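Local coordinates for protein PTHB1 (Homo sapiens, PDB 4YD8), which forms part of the BBSome, a coat complex thought to sort specific membrane proteins to the primary cilium and required for ciliogenesis, at residues G51-S57 and D71-D77; F283-L287 and Y319-T323. The contacts are given in a common frame with arbitrary orientation. Where two conformers were deposited one is given. Residue numbers count along the deposited sequence, not the author numbering.

Contact 1. Residues G51-S57 and D71-D77; sequences GYLRIFS and DLLLEVD
Strands 52-56 and 72-77 run antiparallel, their axes 4.7 Å apart at closest and 170° between directions, as the last two strands of a four-stranded propeller blade; 72-77 is its radially outer edge strand. Leu53 and Val76 form a hydrogen-bonded pair (Leu53 N to Val76 O and Val76 N to Leu53 O, both 2.9 Å), and Arg54 faces Glu75 in a non-hydrogen-bonded pair. A classic beta bulge follows: Leu73, with helix-like phi/psi of -83/-35°, and Leu74 both face Ile55. Ile55 O accepts Leu73 N at 2.8 Å and, weakly, Leu74 N at 3.3 Å, while Ile55 N reaches Leu74 O at 2.9 Å. Beyond the register shift Phe56 faces Leu72, and Ser57 N binds Asp71 O at 2.8 Å.

Leu53, Ile55, Leu74 and Val76 share one face, where Leu53 CB meets Val76 CG1 at 3.8 Å and strand 127-134 of the following blade packs through Met127. On the other, Leu72 CD1 makes a CH-pi contact 3.8 Å from the Phe56 ring centroid. Arg54 (m, t, t) extends to a salt bridge, NE to Glu75 OE1 2.9 Å, with Glu22 as a second acidic partner; one water bridges Arg54 NH2 (3.1 Å) and Glu75 OE1 (2.9 Å).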
loop_
_atom_site.group_PDB
_atom_site.type_symbol
_atom_site.label_atom_id
_atom_site.label_comp_id
_atom_site.label_asym_id
_atom_site.label_seq_id
_atom_site.Cartn_x
_atom_site.Cartn_y
_atom_site.Cartn_z
ATOM N N GLY A 51 -10.991 -0.234 -14.546
ATOM C CA GLY A 51 -9.919 -0.333 -15.529
ATOM C C GLY A 51 -9.126 0.941 -15.762
ATOM O O GLY A 51 -8.159 0.932 -16.515
ATOM N N TYR A 52 -9.524 2.036 -15.120
ATOM C CA TYR A 52 -8.791 3.306 -15.249
ATOM C C TYR A 52 -7.601 3.444 -14.301
ATOM O O TYR A 52 -7.691 3.126 -13.122
ATOM C CB TYR A 52 -9.734 4.496 -15.017
ATOM C CG TYR A 52 -10.696 4.701 -16.160
ATOM C CD1 TYR A 52 -10.328 5.442 -17.277
ATOM C CD2 TYR A 52 -11.969 4.137 -16.132
ATOM C CE1 TYR A 52 -11.206 5.619 -18.342
ATOM C CE2 TYR A 52 -12.850 4.307 -17.186
ATOM C CZ TYR A 52 -12.462 5.049 -18.287
ATOM O OH TYR A 52 -13.340 5.225 -19.330
ATOM N N LEU A 53 -6.492 3.947 -14.836
ATOM C CA LEU A 53 -5.325 4.317 -14.046
ATOM C C LEU A 53 -5.200 5.838 -14.083
ATOM O O LEU A 53 -5.189 6.432 -15.164
ATOM C CB LEU A 53 -4.054 3.642 -14.598
ATOM C CG LEU A 53 -2.730 3.662 -13.803
ATOM C CD1 LEU A 53 -2.091 5.051 -13.716
ATOM C CD2 LEU A 53 -2.917 3.104 -12.410
ATOM N N ARG A 54 -5.111 6.464 -12.914
ATOM C CA ARG A 54 -5.007 7.924 -12.838
ATOM C C ARG A 54 -3.809 8.335 -11.985
ATOM O O ARG A 54 -3.522 7.710 -10.975
ATOM C CB ARG A 54 -6.304 8.533 -12.266
ATOM C CG ARG A 54 -7.531 8.275 -13.150
ATOM C CD ARG A 54 -8.844 8.695 -12.478
ATOM N NE ARG A 54 -9.990 8.507 -13.371
ATOM C CZ ARG A 54 -10.877 7.518 -13.265
ATOM N NH1 ARG A 54 -10.754 6.602 -12.312
ATOM N NH2 ARG A 54 -11.890 7.435 -14.119
ATOM N N ILE A 55 -3.125 9.397 -12.395
ATOM C CA ILE A 55 -2.014 9.939 -11.623
ATOM C C ILE A 55 -2.250 11.432 -11.383
ATOM O O ILE A 55 -2.509 12.179 -12.331
ATOM C CB ILE A 55 -0.665 9.755 -12.347
ATOM C CG1 ILE A 55 -0.427 8.275 -12.696
ATOM C CG2 ILE A 55 0.484 10.309 -11.486
ATOM C CD1 ILE A 55 0.902 8.049 -13.460
ATOM N N PHE A 56 -2.179 11.848 -10.124
ATOM C CA PHE A 56 -2.431 13.245 -9.741
ATOM C C PHE A 56 -1.227 13.887 -9.073
ATOM O O PHE A 56 -0.477 13.239 -8.343
ATOM C CB PHE A 56 -3.608 13.380 -8.754
ATOM C CG PHE A 56 -4.932 12.909 -9.285
ATOM C CD1 PHE A 56 -5.308 11.580 -9.162
ATOM C CD2 PHE A 56 -5.815 13.807 -9.887
ATOM C CE1 PHE A 56 -6.536 11.145 -9.636
ATOM C CE2 PHE A 56 -7.048 13.380 -10.363
ATOM C CZ PHE A 56 -7.404 12.036 -10.241
ATOM N N SER A 57 -1.096 15.188 -9.283
ATOM C CA SER A 57 -0.200 16.020 -8.489
ATOM C C SER A 57 -1.034 17.195 -7.992
ATOM O O SER A 57 -1.104 18.222 -8.638
ATOM C CB SER A 57 1.005 16.481 -9.321
ATOM O OG SER A 57 1.955 17.143 -8.509
ATOM N N ASP A 71 -4.488 19.162 -12.093
ATOM C CA ASP A 71 -4.060 18.268 -11.023
ATOM C C ASP A 71 -3.854 16.870 -11.603
ATOM O O ASP A 71 -3.035 16.093 -11.128
ATOM C CB ASP A 71 -5.101 18.203 -9.893
ATOM C CG ASP A 71 -5.327 19.546 -9.187
ATOM O OD1 ASP A 71 -4.394 20.077 -8.546
ATOM O OD2 ASP A 71 -6.468 20.056 -9.250
ATOM N N LEU A 72 -4.641 16.552 -12.620
ATOM C CA LEU A 72 -4.579 15.231 -13.238
ATOM C C LEU A 72 -3.437 15.192 -14.251
ATOM O O LEU A 72 -3.485 15.870 -15.273
ATOM C CB LEU A 72 -5.909 14.886 -13.914
ATOM C CG LEU A 72 -5.974 13.531 -14.616
ATOM C CD1 LEU A 72 -5.969 12.411 -13.589
ATOM C CD2 LEU A 72 -7.213 13.464 -15.498
ATOM N N LEU A 73 -2.410 14.405 -13.962
ATOM C CA LEU A 73 -1.267 14.302 -14.865
ATOM C C LEU A 73 -1.539 13.311 -15.982
ATOM O O LEU A 73 -1.086 13.491 -17.100
ATOM C CB LEU A 73 -0.018 13.877 -14.103
ATOM C CG LEU A 73 0.444 14.802 -12.977
ATOM C CD1 LEU A 73 1.736 14.270 -12.386
ATOM C CD2 LEU A 73 0.611 16.233 -13.469
ATOM N N LEU A 74 -2.278 12.257 -15.660
ATOM C CA LEU A 74 -2.485 11.192 -16.612
ATOM C C LEU A 74 -3.704 10.380 -16.244
ATOM O O LEU A 74 -3.934 10.081 -15.074
ATOM C CB LEU A 74 -1.257 10.285 -16.676
ATOM C CG LEU A 74 -1.327 9.084 -17.633
ATOM C CD1 LEU A 74 -0.061 9.005 -18.452
ATOM C CD2 LEU A 74 -1.518 7.792 -16.869
ATOM N N GLU A 75 -4.475 10.028 -17.262
ATOM C CA GLU A 75 -5.570 9.091 -17.111
ATOM C C GLU A 75 -5.524 8.157 -18.307
ATOM O O GLU A 75 -5.473 8.616 -19.438
ATOM C CB GLU A 75 -6.915 9.825 -17.039
ATOM C CG GLU A 75 -8.118 8.893 -16.997
ATOM C CD GLU A 75 -9.434 9.645 -16.961
ATOM O OE1 GLU A 75 -9.868 10.053 -15.860
ATOM O OE2 GLU A 75 -10.034 9.824 -18.040
ATOM N N VAL A 76 -5.520 6.854 -18.059
ATOM C CA VAL A 76 -5.541 5.889 -19.151
ATOM C C VAL A 76 -6.511 4.749 -18.834
ATOM O O VAL A 76 -6.585 4.260 -17.700
ATOM C CB VAL A 76 -4.122 5.320 -19.446
ATOM C CG1 VAL A 76 -3.489 4.766 -18.193
ATOM C CG2 VAL A 76 -4.186 4.245 -20.527
ATOM N N ASP A 77 -7.269 4.352 -19.844
ATOM C CA ASP A 77 -8.134 3.190 -19.753
ATOM C C ASP A 77 -7.335 1.931 -20.078
ATOM O O ASP A 77 -7.013 1.679 -21.238
ATOM C CB ASP A 77 -9.321 3.331 -20.714
ATOM C CG ASP A 77 -10.326 2.211 -20.565
ATOM O OD1 ASP A 77 -10.109 1.316 -19.720
ATOM O OD2 ASP A 77 -11.334 2.215 -21.305
HETATM O O HOH W 1 -12.774 9.740 -16.015
#

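Contact 2. Residues F283-L287 and Y319-T323; sequences FMKKL and YQDVT
Phe283 lays one face of its ring over Asp321 CB, its CZ 3.8 Å from Asp321 CA, while its CD1 meets Val322 CG1 at 3.4 Å. The p rotamer (chi1 67°) brings the ring to this position from extended strand 283-286. Opposite it the chain turns sharply: a type II' beta turn runs from Gln320 to Thr323, with Asp321 at phi/psi 57/-113° and Val322 at -108/9°. The turn is closed by Gln320 N to Thr323 O and Thr323 N to Gln320 O, each 2.9 Å. No hydrogen bond joins the two segments; the closest CA pairing is Lys285 with Val322, 5.8 Å.

Val322 (chi1 -48°), residue i+2 of the turn, points CA-to-CB toward the strand, where its CG1 lies 3.8 Å from Lys285 CB. The Lys285 side chain (t, p, t, t) reaches across alongside the turn, its CE 3.5 Å from Val322 O and 4.2 Å from Tyr319 CE2. Farther along, Leu287 CD2 approaches Tyr319 OH at 4.4 Å. Asp321 OD1 is held by the backbone N of Ile305.

Thus the outer strand of one blade packs on the hairpin turn between strands 315-320 and 323-329 of the next, a contact between adjacent blades of the seven-bladed beta-propeller.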
loop_
_atom_site.group_PDB
_atom_site.type_symbol
_atom_site.label_atom_id
_atom_site.label_comp_id
_atom_site.label_asym_id
_atom_site.label_seq_id
_atom_site.Cartn_x
_atom_site.Cartn_y
_atom_site.Cartn_z
ATOM N N PHE A 283 3.346 -5.649 20.865
ATOM C CA PHE A 283 2.174 -5.139 21.584
ATOM C C PHE A 283 0.910 -5.394 20.770
ATOM O O PHE A 283 0.968 -5.689 19.567
ATOM C CB PHE A 283 2.313 -3.637 21.950
ATOM C CG PHE A 283 2.315 -2.691 20.769
ATOM C CD1 PHE A 283 1.158 -2.439 20.047
ATOM C CD2 PHE A 283 3.473 -1.999 20.428
ATOM C CE1 PHE A 283 1.162 -1.554 18.973
ATOM C CE2 PHE A 283 3.481 -1.118 19.354
ATOM C CZ PHE A 283 2.325 -0.899 18.633
HETATM N N MSE A 284 -0.237 -5.303 21.426
HETATM C CA MSE A 284 -1.503 -5.420 20.724
HETATM C C MSE A 284 -2.543 -4.567 21.425
HETATM O O MSE A 284 -2.403 -4.234 22.605
HETATM C CB MSE A 284 -1.955 -6.888 20.648
HETATM C CG MSE A 284 -2.450 -7.423 21.957
HETATM SE SE MSE A 284 -3.036 -9.301 21.820
HETATM C CE MSE A 284 -4.648 -8.981 20.813
ATOM N N LYS A 285 -3.570 -4.189 20.681
ATOM C CA LYS A 285 -4.585 -3.278 21.146
ATOM C C LYS A 285 -5.952 -3.699 20.615
ATOM O O LYS A 285 -6.117 -3.841 19.403
ATOM C CB LYS A 285 -4.243 -1.864 20.665
ATOM C CG LYS A 285 -5.414 -0.902 20.603
ATOM C CD LYS A 285 -5.844 -0.480 21.980
ATOM C CE LYS A 285 -6.590 0.850 21.920
ATOM N NZ LYS A 285 -6.972 1.279 23.284
ATOM N N LYS A 286 -6.920 -3.890 21.511
ATOM C CA LYS A 286 -8.294 -4.130 21.096
ATOM C C LYS A 286 -8.885 -2.852 20.523
ATOM O O LYS A 286 -8.799 -1.795 21.129
ATOM C CB LYS A 286 -9.143 -4.629 22.266
ATOM C CG LYS A 286 -10.633 -4.701 21.962
ATOM C CD LYS A 286 -11.406 -5.386 23.079
ATOM C CE LYS A 286 -12.873 -5.568 22.704
ATOM N NZ LYS A 286 -13.013 -6.266 21.392
ATOM N N LEU A 287 -9.481 -2.951 19.346
ATOM C CA LEU A 287 -10.076 -1.782 18.720
ATOM C C LEU A 287 -11.533 -1.630 19.161
ATOM O O LEU A 287 -12.257 -2.606 19.250
ATOM C CB LEU A 287 -9.963 -1.898 17.204
ATOM C CG LEU A 287 -8.508 -1.859 16.716
ATOM C CD1 LEU A 287 -8.451 -2.183 15.247
ATOM C CD2 LEU A 287 -7.878 -0.507 16.983
ATOM N N TYR A 319 -2.828 6.476 16.481
ATOM C CA TYR A 319 -2.291 5.893 17.706
ATOM C C TYR A 319 -0.779 6.038 17.758
ATOM O O TYR A 319 -0.102 5.832 16.760
ATOM C CB TYR A 319 -2.663 4.396 17.785
ATOM C CG TYR A 319 -4.142 4.195 17.861
ATOM C CD1 TYR A 319 -4.910 4.079 16.704
ATOM C CD2 TYR A 319 -4.786 4.143 19.089
ATOM C CE1 TYR A 319 -6.283 3.905 16.779
ATOM C CE2 TYR A 319 -6.153 3.972 19.169
ATOM C CZ TYR A 319 -6.893 3.849 18.013
ATOM O OH TYR A 319 -8.253 3.682 18.094
ATOM N N GLN A 320 -0.261 6.409 18.922
ATOM C CA GLN A 320 1.146 6.212 19.216
ATOM C C GLN A 320 1.232 4.954 20.061
ATOM O O GLN A 320 0.752 4.940 21.196
ATOM C CB GLN A 320 1.748 7.409 19.959
ATOM C CG GLN A 320 3.254 7.258 20.191
ATOM C CD GLN A 320 3.882 8.502 20.815
ATOM O OE1 GLN A 320 3.188 9.344 21.375
ATOM N NE2 GLN A 320 5.195 8.619 20.708
ATOM N N ASP A 321 1.830 3.908 19.496
ATOM C CA ASP A 321 1.782 2.555 20.058
ATOM C C ASP A 321 0.305 2.174 20.195
ATOM O O ASP A 321 -0.368 2.057 19.174
ATOM C CB ASP A 321 2.565 2.476 21.382
ATOM C CG ASP A 321 4.057 2.724 21.184
ATOM O OD1 ASP A 321 4.546 2.509 20.046
ATOM O OD2 ASP A 321 4.739 3.134 22.155
ATOM N N VAL A 322 -0.226 2.024 21.409
ATOM C CA VAL A 322 -1.653 1.712 21.541
ATOM C C VAL A 322 -2.471 2.898 22.062
ATOM O O VAL A 322 -3.656 2.762 22.372
ATOM C CB VAL A 322 -1.899 0.476 22.481
ATOM C CG1 VAL A 322 -0.981 -0.685 22.094
ATOM C CG2 VAL A 322 -1.691 0.845 23.952
ATOM N N THR A 323 -1.853 4.069 22.143
ATOM C CA THR A 323 -2.509 5.205 22.779
ATOM C C THR A 323 -3.107 6.145 21.727
ATOM O O THR A 323 -2.398 6.632 20.864
ATOM C CB THR A 323 -1.527 5.978 23.667
ATOM O OG1 THR A 323 -1.042 5.110 24.705
ATOM C CG2 THR A 323 -2.212 7.202 24.312
#

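In the fold
Both segments of contact 1 precede those of contact 2 in the chain, and the two contacts lie on opposite sides of its centre, with centres 36 Å apart and nearest atoms about 26 Å apart. They share no sheet. Contact 1 pairs neighbouring strands within the sheet of strands 29-32, 43-47, 52-56 and 72-77; contact 2 joins strand 281-286, the edge of another four-stranded sheet, to a hairpin of the next blade, strands 291-298, 306-311, 315-320 and 323-329. They therefore illustrate two levels of one seven-bladed beta-propeller: backbone pairing that builds a blade, and side-chain packing between successive blades. Both belong to this N-terminal propeller of the longer BBSome subunit.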